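PDB 5YA6: flagellin B1 from Methanocaldococcus jannaschii DSM 2661, which binds a calcium ion and probably serves as a flagellin subunit that polymerises into the archaellum filament. Local coordinates for residues I29-I34 with L121-A126. Sequence-based numbering, arbitrary orientation.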
loop_
_atom_site.group_PDB
_atom_site.type_symbol
_atom_site.label_atom_id
_atom_site.label_comp_id
_atom_site.label_asym_id
_atom_site.label_seq_id
_atom_site.Cartn_x
_atom_site.Cartn_y
_atom_site.Cartn_z
ATOM N N ILE B 29 -15.099 -6.883 -8.355
ATOM C CA ILE B 29 -14.013 -6.796 -9.294
ATOM C C ILE B 29 -13.161 -8.074 -9.294
ATOM O O ILE B 29 -12.584 -8.424 -8.253
ATOM C CB ILE B 29 -13.187 -5.508 -9.062
ATOM C CG1 ILE B 29 -14.093 -4.318 -9.447
ATOM C CG2 ILE B 29 -11.850 -5.545 -9.807
ATOM C CD1 ILE B 29 -13.480 -3.005 -9.156
ATOM N N ASP B 30 -13.141 -8.778 -10.418
ATOM C CA ASP B 30 -12.430 -10.045 -10.458
ATOM C C ASP B 30 -11.039 -9.921 -11.073
ATOM O O ASP B 30 -10.243 -10.811 -10.928
ATOM C CB ASP B 30 -13.262 -11.109 -11.191
ATOM C CG ASP B 30 -13.458 -10.778 -12.660
ATOM O OD1 ASP B 30 -13.932 -9.686 -12.925
ATOM O OD2 ASP B 30 -13.118 -11.585 -13.566
ATOM N N LYS B 31 -10.765 -8.843 -11.811
ATOM C CA LYS B 31 -9.521 -8.666 -12.501
ATOM C C LYS B 31 -9.078 -7.212 -12.427
ATOM O O LYS B 31 -9.963 -6.266 -12.399
ATOM C CB LYS B 31 -9.600 -9.078 -13.969
ATOM C CG LYS B 31 -9.790 -10.556 -14.259
ATOM C CD LYS B 31 -9.915 -10.743 -15.774
ATOM C CE LYS B 31 -9.720 -12.163 -16.130
ATOM N NZ LYS B 31 -9.891 -12.353 -17.613
ATOM N N LEU B 32 -7.758 -7.020 -12.360
ATOM C CA LEU B 32 -7.121 -5.669 -12.287
ATOM C C LEU B 32 -6.173 -5.527 -13.461
ATOM O O LEU B 32 -5.510 -6.484 -13.852
ATOM C CB LEU B 32 -6.337 -5.428 -10.991
ATOM C CG LEU B 32 -7.148 -5.512 -9.709
ATOM C CD1 LEU B 32 -6.239 -5.555 -8.526
ATOM C CD2 LEU B 32 -8.135 -4.354 -9.622
ATOM N N ALA B 33 -6.025 -4.313 -13.948
ATOM C CA ALA B 33 -5.050 -3.975 -14.964
ATOM C C ALA B 33 -4.291 -2.750 -14.446
ATOM O O ALA B 33 -4.879 -1.627 -14.310
ATOM C CB ALA B 33 -5.740 -3.691 -16.300
ATOM N N ILE B 34 -2.988 -2.952 -14.131
ATOM C CA ILE B 34 -2.186 -1.888 -13.511
ATOM C C ILE B 34 -1.233 -1.341 -14.538
ATOM O O ILE B 34 -0.321 -2.065 -15.026
ATOM C CB ILE B 34 -1.415 -2.426 -12.284
ATOM C CG1 ILE B 34 -2.414 -3.023 -11.291
ATOM C CG2 ILE B 34 -0.489 -1.380 -11.715
ATOM C CD1 ILE B 34 -1.749 -3.938 -10.257
ATOM N N LEU B 121 -1.502 -7.549 -15.689
ATOM C CA LEU B 121 -2.772 -8.229 -15.642
ATOM C C LEU B 121 -2.790 -9.149 -14.396
ATOM O O LEU B 121 -2.002 -10.087 -14.253
ATOM C CB LEU B 121 -2.956 -9.024 -16.974
ATOM C CG LEU B 121 -2.798 -8.224 -18.277
ATOM C CD1 LEU B 121 -2.858 -9.214 -19.453
ATOM C CD2 LEU B 121 -3.815 -7.097 -18.381
ATOM N N VAL B 122 -3.760 -8.898 -13.517
ATOM C CA VAL B 122 -3.921 -9.612 -12.245
ATOM C C VAL B 122 -5.324 -10.202 -12.105
ATOM O O VAL B 122 -6.305 -9.484 -12.323
ATOM C CB VAL B 122 -3.640 -8.658 -11.036
ATOM C CG1 VAL B 122 -3.813 -9.384 -9.696
ATOM C CG2 VAL B 122 -2.231 -8.104 -11.150
ATOM N N ASN B 123 -5.427 -11.517 -11.837
ATOM C CA ASN B 123 -6.703 -12.106 -11.565
ATOM C C ASN B 123 -6.950 -11.996 -10.115
ATOM O O ASN B 123 -6.436 -12.787 -9.293
ATOM C CB ASN B 123 -6.844 -13.581 -11.976
ATOM C CG ASN B 123 -8.311 -14.011 -11.912
ATOM O OD1 ASN B 123 -8.911 -13.980 -10.869
ATOM N ND2 ASN B 123 -8.917 -14.299 -13.064
ATOM N N ALA B 124 -7.663 -10.940 -9.739
ATOM C CA ALA B 124 -7.938 -10.704 -8.308
ATOM C C ALA B 124 -8.757 -11.796 -7.661
ATOM O O ALA B 124 -8.552 -12.090 -6.491
ATOM C CB ALA B 124 -8.668 -9.375 -8.144
ATOM N N ASN B 125 -9.704 -12.393 -8.406
ATOM C CA ASN B 125 -10.488 -13.503 -7.925
ATOM C C ASN B 125 -9.569 -14.659 -7.490
ATOM O O ASN B 125 -9.777 -15.265 -6.437
ATOM C CB ASN B 125 -11.483 -13.908 -9.033
ATOM C CG ASN B 125 -12.484 -14.910 -8.612
ATOM O OD1 ASN B 125 -13.205 -14.750 -7.630
ATOM N ND2 ASN B 125 -12.576 -15.991 -9.392
ATOM N N ALA B 126 -8.514 -14.894 -8.245
ATOM C CA ALA B 126 -7.593 -15.949 -7.942
ATOM C C ALA B 126 -6.616 -15.563 -6.819
ATOM O O ALA B 126 -6.332 -16.351 -5.892
ATOM C CB ALA B 126 -6.889 -16.409 -9.201
#
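Leu32 and Val122 face each other as an antiparallel hydrogen-bonded pair: Leu32 N gives a nearly straight bond to Val122 O (2.9 Å, 171°), and Val122 N returns one to Leu32 O (3.0 Å). Their side chains rise from the same face of the sheet. Beta-branched Val122 makes a short, broad bump beside the leucine, CB to CB 4.2 Å. Ile34 extends this apolar row, its CD1 lying 4.3 Å from Val122 CG2, the branch anti to the valine carbonyl carbon. The small methyl of Ala124 sits in a shallow notch, with CB 3.5 Å from Asp30 O and 4.4 Å from Leu32 CG. Leu167 of strand 164-168 also packs on Leu32. On the other face, Ala33's small methyl leaves room for Leu121 CD2, while lysine's length lets the extended Lys31 chain cross the amide of Asn123, CE to ND2 3.8 Å, before its amine bonds to Phe79 O. Asn123 suits the N-cap position because its OD1 accepts from Ala126 N (2.8 Å). Asp30 O takes up Asn125 N from the first turn of that helix. Neighbouring antiparallel strands of the flagellin beta-sheet are thus joined where the chain passes from strand 117-123 into the short helix 124-128, with Asn123 at its N-cap.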